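Local coordinates for protein GTP-sensing transcriptional pleiotropic repressor CodY (Clostridioides difficile, PDB 5N0L) that senses nutrient status as a pleiotropic transcriptional repressor that binds isoleucine in its GAF domain and probably responds to GTP, at residues S42-V47 with L130-Y135; V118-S123 with T152-E157. One frame throughout, in Å; residues are numbered along the deposited sequence.

Contact 1 (S42-V47 with L130-Y135); sequences SNVYVV and LVLSRY. With ILE (isoleucine), chain G.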
loop_
_atom_site.group_PDB
_atom_site.type_symbol
_atom_site.label_atom_id
_atom_site.label_comp_id
_atom_site.label_asym_id
_atom_site.label_seq_id
_atom_site.Cartn_x
_atom_site.Cartn_y
_atom_site.Cartn_z
ATOM N N SER A 42 -10.474 2.180 -32.457
ATOM C CA SER A 42 -10.324 3.602 -32.228
ATOM C C SER A 42 -8.866 3.941 -31.786
ATOM O O SER A 42 -8.264 3.102 -31.202
ATOM C CB SER A 42 -11.215 4.077 -31.113
ATOM O OG SER A 42 -12.611 4.049 -31.538
ATOM N N ASN A 43 -8.493 5.181 -32.000
ATOM C CA ASN A 43 -7.334 5.762 -31.152
ATOM C C ASN A 43 -7.874 6.008 -29.785
ATOM O O ASN A 43 -8.915 6.618 -29.664
ATOM C CB ASN A 43 -6.894 7.081 -31.795
ATOM C CG ASN A 43 -6.047 6.896 -33.057
ATOM O OD1 ASN A 43 -5.741 5.753 -33.476
ATOM N ND2 ASN A 43 -5.590 8.057 -33.659
ATOM N N VAL A 44 -7.155 5.589 -28.751
ATOM C CA VAL A 44 -7.512 5.743 -27.379
ATOM C C VAL A 44 -6.315 6.436 -26.626
ATOM O O VAL A 44 -5.192 5.900 -26.679
ATOM C CB VAL A 44 -7.678 4.381 -26.761
ATOM C CG1 VAL A 44 -8.106 4.390 -25.352
ATOM C CG2 VAL A 44 -8.749 3.579 -27.638
ATOM N N TYR A 45 -6.669 7.468 -25.955
ATOM C CA TYR A 45 -5.724 8.167 -25.034
ATOM C C TYR A 45 -6.237 8.225 -23.636
ATOM O O TYR A 45 -7.391 8.686 -23.400
ATOM C CB TYR A 45 -5.533 9.536 -25.563
ATOM C CG TYR A 45 -5.209 9.736 -26.982
ATOM C CD1 TYR A 45 -6.233 9.824 -27.998
ATOM C CD2 TYR A 45 -3.916 9.921 -27.451
ATOM C CE1 TYR A 45 -5.994 10.051 -29.268
ATOM C CE2 TYR A 45 -3.641 10.163 -28.765
ATOM C CZ TYR A 45 -4.630 10.265 -29.711
ATOM O OH TYR A 45 -4.391 10.518 -31.041
ATOM N N VAL A 46 -5.439 7.714 -22.672
ATOM C CA VAL A 46 -5.748 7.863 -21.275
ATOM C C VAL A 46 -4.811 8.981 -20.800
ATOM O O VAL A 46 -3.620 8.725 -20.819
ATOM C CB VAL A 46 -5.465 6.595 -20.559
ATOM C CG1 VAL A 46 -5.697 6.715 -19.110
ATOM C CG2 VAL A 46 -6.389 5.442 -21.093
ATOM N N VAL A 47 -5.373 10.090 -20.372
ATOM C CA VAL A 47 -4.603 11.299 -20.166
ATOM C C VAL A 47 -4.829 11.792 -18.744
ATOM O O VAL A 47 -5.972 12.039 -18.302
ATOM C CB VAL A 47 -5.073 12.411 -21.154
ATOM C CG1 VAL A 47 -4.110 13.624 -20.982
ATOM C CG2 VAL A 47 -4.986 11.977 -22.596
ATOM N N LEU A 130 -10.399 10.259 -20.785
ATOM C CA LEU A 130 -10.287 9.208 -21.735
ATOM C C LEU A 130 -10.804 9.825 -23.050
ATOM O O LEU A 130 -11.912 10.391 -23.098
ATOM C CB LEU A 130 -11.127 7.990 -21.293
ATOM C CG LEU A 130 -11.174 6.873 -22.266
ATOM C CD1 LEU A 130 -9.944 6.025 -22.451
ATOM C CD2 LEU A 130 -12.307 5.862 -21.824
ATOM N N VAL A 131 -10.018 9.734 -24.096
ATOM C CA VAL A 131 -10.297 10.264 -25.433
ATOM C C VAL A 131 -10.260 9.136 -26.442
ATOM O O VAL A 131 -9.360 8.272 -26.493
ATOM C CB VAL A 131 -9.298 11.375 -25.853
ATOM C CG1 VAL A 131 -9.671 11.896 -27.215
ATOM C CG2 VAL A 131 -9.302 12.502 -24.867
ATOM N N LEU A 132 -11.389 8.993 -27.206
ATOM C CA LEU A 132 -11.543 7.916 -28.119
ATOM C C LEU A 132 -11.929 8.517 -29.443
ATOM O O LEU A 132 -12.710 9.463 -29.473
ATOM C CB LEU A 132 -12.665 6.947 -27.697
ATOM C CG LEU A 132 -12.436 6.365 -26.314
ATOM C CD1 LEU A 132 -13.630 6.664 -25.486
ATOM C CD2 LEU A 132 -12.170 4.899 -26.284
ATOM N N SER A 133 -11.290 8.051 -30.514
ATOM C CA SER A 133 -11.477 8.672 -31.813
ATOM C C SER A 133 -11.366 7.731 -32.970
ATOM O O SER A 133 -10.545 6.858 -32.962
ATOM C CB SER A 133 -10.529 9.822 -31.977
ATOM O OG SER A 133 -10.689 10.547 -33.177
ATOM N N ARG A 134 -12.299 7.826 -33.962
ATOM C CA ARG A 134 -12.282 6.922 -35.076
ATOM C C ARG A 134 -12.998 7.542 -36.290
ATOM O O ARG A 134 -13.750 8.532 -36.189
ATOM C CB ARG A 134 -12.877 5.549 -34.695
ATOM C CG ARG A 134 -14.421 5.682 -34.526
ATOM C CD ARG A 134 -14.905 4.389 -33.987
ATOM N NE ARG A 134 -16.414 4.326 -33.873
ATOM C CZ ARG A 134 -17.037 3.379 -33.194
ATOM N NH1 ARG A 134 -16.407 2.387 -32.597
ATOM N NH2 ARG A 134 -18.441 3.368 -33.213
ATOM N N TYR A 135 -12.721 6.995 -37.426
ATOM C CA TYR A 135 -13.310 7.423 -38.693
ATOM C C TYR A 135 -14.655 6.615 -38.836
ATOM O O TYR A 135 -14.851 5.607 -38.193
ATOM C CB TYR A 135 -12.485 7.048 -39.899
ATOM C CG TYR A 135 -11.142 7.940 -39.990
ATOM C CD1 TYR A 135 -11.221 9.171 -40.534
ATOM C CD2 TYR A 135 -9.990 7.485 -39.477
ATOM C CE1 TYR A 135 -10.144 10.042 -40.607
ATOM C CE2 TYR A 135 -8.868 8.300 -39.565
ATOM C CZ TYR A 135 -8.959 9.567 -40.083
ATOM O OH TYR A 135 -7.845 10.415 -40.145
HETATM N N ILE G . -5.609 13.761 -33.095
HETATM C CA ILE G . -6.444 12.846 -32.261
HETATM C C ILE G . -6.778 11.605 -33.050
HETATM O O ILE G . -7.256 11.733 -34.175
HETATM C CB ILE G . -7.689 13.563 -31.786
HETATM C CG1 ILE G . -7.279 14.695 -30.832
HETATM C CG2 ILE G . -8.552 12.644 -30.987
HETATM C CD1 ILE G . -6.897 14.257 -29.431
HETATM O OXT ILE G . -6.469 10.536 -32.569
#
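Asn43 and Tyr45 reach from one strand to a single carboxylate oxygen of the bound isoleucine. The Asn43 side chain, CG anti to the carbonyl carbon (chi1 -76°), turns its amide so that ND2 donates to ILE OXT at 2.8 Å in an almost straight bond (176°), while OD1 accepts from Asp60 N, which fixes which way round the amide sits. Tyr45, with chi1 -49°, brings OH to 2.6 Å from the same ILE OXT, which lies in the plane of the ring at its edge; the hydroxyl donates to the ligand and is itself hydrogen-bonded to Ser65 N. Two donors from this strand grip OXT, probably stabilising its negative charge. The strands are antiparallel neighbours in the central sheet of the GAF fold, Asn43 opposite Ser133 and Tyr45 opposite Val131 as hydrogen-bonded pairs. Tyr45 N to Val131 O, at 2.9 Å, is much straighter than Asn43 N to Ser133 O. Beside the ligand, Ser133 holds OG anti to the backbone N, where it bonds to Thr115 OG1, and lays CB 3.6 Å from ILE CG2; Val131 CG1 touches that same methyl. On the other face Val44, Val46, Leu130 and Leu132 form an aliphatic layer. Leu130 CD1 sits 3.8 Å from Val44 CG1 and bridges to Val46 CG2, whereas Val44 CG2 lies alongside Leu132 CD2, and helices 30-40 and 141-158 cover this layer. Ser42 OG, hydrogen-bonded to Leu40 O, also packs 3.4 Å from Arg134 CD, whose extended chain carries the guanidinium on to Asn137 O and the same Leu40 O.

Contact 2 (V118-S123 with T152-E157); sequences VPILGS and TVVGLE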
loop_
_atom_site.group_PDB
_atom_site.type_symbol
_atom_site.label_atom_id
_atom_site.label_comp_id
_atom_site.label_asym_id
_atom_site.label_seq_id
_atom_site.Cartn_x
_atom_site.Cartn_y
_atom_site.Cartn_z
ATOM N N VAL A 118 -14.353 11.444 -22.357
ATOM C CA VAL A 118 -14.925 10.948 -21.119
ATOM C C VAL A 118 -14.087 11.383 -19.938
ATOM O O VAL A 118 -12.910 10.917 -19.845
ATOM C CB VAL A 118 -15.061 9.443 -21.094
ATOM C CG1 VAL A 118 -15.777 8.989 -19.813
ATOM C CG2 VAL A 118 -15.777 8.974 -22.371
ATOM N N PRO A 119 -14.698 12.166 -19.027
ATOM C CA PRO A 119 -13.942 12.498 -17.787
ATOM C C PRO A 119 -13.614 11.263 -16.972
ATOM O O PRO A 119 -14.418 10.331 -16.809
ATOM C CB PRO A 119 -14.876 13.428 -17.029
ATOM C CG PRO A 119 -15.686 14.117 -18.116
ATOM C CD PRO A 119 -15.896 13.037 -19.155
ATOM N N ILE A 120 -12.410 11.238 -16.372
ATOM C CA ILE A 120 -12.022 10.173 -15.480
ATOM C C ILE A 120 -12.064 10.767 -14.083
ATOM O O ILE A 120 -11.328 11.737 -13.768
ATOM C CB ILE A 120 -10.608 9.635 -15.782
ATOM C CG1 ILE A 120 -10.532 8.985 -17.156
ATOM C CG2 ILE A 120 -10.147 8.711 -14.692
ATOM C CD1 ILE A 120 -9.183 8.533 -17.745
ATOM N N LEU A 121 -12.904 10.199 -13.248
ATOM C CA LEU A 121 -13.211 10.685 -11.937
ATOM C C LEU A 121 -12.931 9.547 -10.956
ATOM O O LEU A 121 -13.051 8.355 -11.260
ATOM C CB LEU A 121 -14.675 11.068 -11.827
ATOM C CG LEU A 121 -15.225 12.034 -12.906
ATOM C CD1 LEU A 121 -16.734 12.289 -12.749
ATOM C CD2 LEU A 121 -14.464 13.349 -12.931
ATOM N N GLY A 122 -12.454 9.934 -9.779
ATOM C CA GLY A 122 -12.099 8.989 -8.775
ATOM C C GLY A 122 -12.151 9.757 -7.511
ATOM O O GLY A 122 -11.644 10.836 -7.481
ATOM N N SER A 123 -12.851 9.212 -6.508
ATOM C CA SER A 123 -13.100 9.858 -5.225
ATOM C C SER A 123 -13.412 11.345 -5.366
ATOM O O SER A 123 -12.673 12.226 -4.859
ATOM C CB SER A 123 -11.934 9.583 -4.293
ATOM O OG SER A 123 -11.921 8.200 -3.938
ATOM N N THR A 152 -14.117 4.873 -15.441
ATOM C CA THR A 152 -14.280 4.702 -14.055
ATOM C C THR A 152 -13.223 3.734 -13.452
ATOM O O THR A 152 -12.703 3.994 -12.354
ATOM C CB THR A 152 -15.749 4.174 -13.784
ATOM O OG1 THR A 152 -16.630 5.223 -14.189
ATOM C CG2 THR A 152 -15.971 3.910 -12.375
ATOM N N VAL A 153 -12.916 2.655 -14.154
ATOM C CA VAL A 153 -11.901 1.730 -13.680
ATOM C C VAL A 153 -10.486 2.445 -13.631
ATOM O O VAL A 153 -9.776 2.304 -12.580
ATOM C CB VAL A 153 -11.810 0.506 -14.572
ATOM C CG1 VAL A 153 -10.520 -0.305 -14.356
ATOM C CG2 VAL A 153 -12.992 -0.366 -14.251
ATOM N N VAL A 154 -10.193 3.199 -14.636
ATOM C CA VAL A 154 -8.898 4.044 -14.579
ATOM C C VAL A 154 -8.900 4.920 -13.325
ATOM O O VAL A 154 -7.903 4.869 -12.521
ATOM C CB VAL A 154 -8.632 4.856 -15.849
ATOM C CG1 VAL A 154 -7.316 5.766 -15.664
ATOM C CG2 VAL A 154 -8.467 4.009 -17.079
ATOM N N GLY A 155 -10.031 5.608 -13.058
ATOM C CA GLY A 155 -10.222 6.349 -11.824
ATOM C C GLY A 155 -9.945 5.642 -10.502
ATOM O O GLY A 155 -9.306 6.204 -9.593
ATOM N N LEU A 156 -10.358 4.383 -10.424
ATOM C CA LEU A 156 -10.170 3.549 -9.297
ATOM C C LEU A 156 -8.734 3.152 -9.109
ATOM O O LEU A 156 -8.329 2.780 -8.001
ATOM C CB LEU A 156 -10.966 2.220 -9.408
ATOM C CG LEU A 156 -12.476 2.380 -9.276
ATOM C CD1 LEU A 156 -13.031 1.004 -9.585
ATOM C CD2 LEU A 156 -12.916 2.750 -7.882
ATOM N N GLU A 157 -8.035 3.112 -10.228
ATOM C CA GLU A 157 -6.654 2.585 -10.264
ATOM C C GLU A 157 -5.620 3.684 -10.130
ATOM O O GLU A 157 -4.459 3.364 -9.802
ATOM C CB GLU A 157 -6.389 1.805 -11.524
ATOM C CG GLU A 157 -7.121 0.480 -11.591
ATOM C CD GLU A 157 -6.641 -0.577 -10.625
ATOM O OE1 GLU A 157 -7.544 -1.414 -10.392
ATOM O OE2 GLU A 157 -5.421 -0.587 -10.154
HETATM O O HOH W 1 -13.555 5.935 -10.463
#
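Strand 118-122 of the GAF-domain sheet lies over the last turns of helix 141-158, a helix packed on the sheet face remote from the isoleucine. The short segments cross at -38° with axes only 6.5 Å apart, a close approach made at two glycines: Gly122 CA and Gly155 CA are 4.4 Å from each other. A CB on Gly155 would point at the strand and collide with Leu121 O, and one on Gly122 would run into Gly155 O, so the backbones themselves form the interface at this point. Ile120 supplies the main side-chain contact, and its two branches divide the work. CG2, anti to the backbone N, rests 3.5 Å from Gly155 N, against helix backbone left bare by the glycine. CG1, anti to the carbonyl carbon (chi1 -64°), continues in an extended chain (chi2 172°) that carries CD1 to Val154 CG1 at 3.9 Å. The two side chains cross obliquely, meeting methyl to methyl, with Val154 CG1 anti to its own backbone N and also near Ile120 CG2. Leu130 and Ala151 add to the apolar surroundings of Ile120, and Phe29 packs on Val154. The CB of Leu121 points away from the helix, and its side chain packs on Arg126 of the same chain and on Gln20 of a second subunit; Gln20 NE2 of that subunit also bonds to Thr152 OG1, so a second subunit covers this part of the contact. Polar links between strand and helix run through Leu121 O, which accepts a CA-H contact from Gly155 CA at 3.5 Å. One water donates to this same Leu121 O at 2.6 Å and to Thr152 O at 2.8 Å.

In the fold
The two contacts, with centres 16 Å apart, belong to one antiparallel sheet and the helix beneath it. Their segments alternate along the chain: 42-47, 118-123, 130-135, 152-157. Strands 114-122 and 125-134 are consecutive and adjacent, and helix 141-158 follows directly, so the chain goes from contact 1 to contact 2, back to contact 1 and ends in contact 2. They touch where Leu130 O meets Val118 N at 2.8 Å, a probable hydrogen bond, and where Val46 CG1 packs on Val154 CG1. Contact 1 lines the isoleucine pocket, whereas contact 2 borders other subunits; the shared sheet thus joins the pocket side to the side facing other subunits.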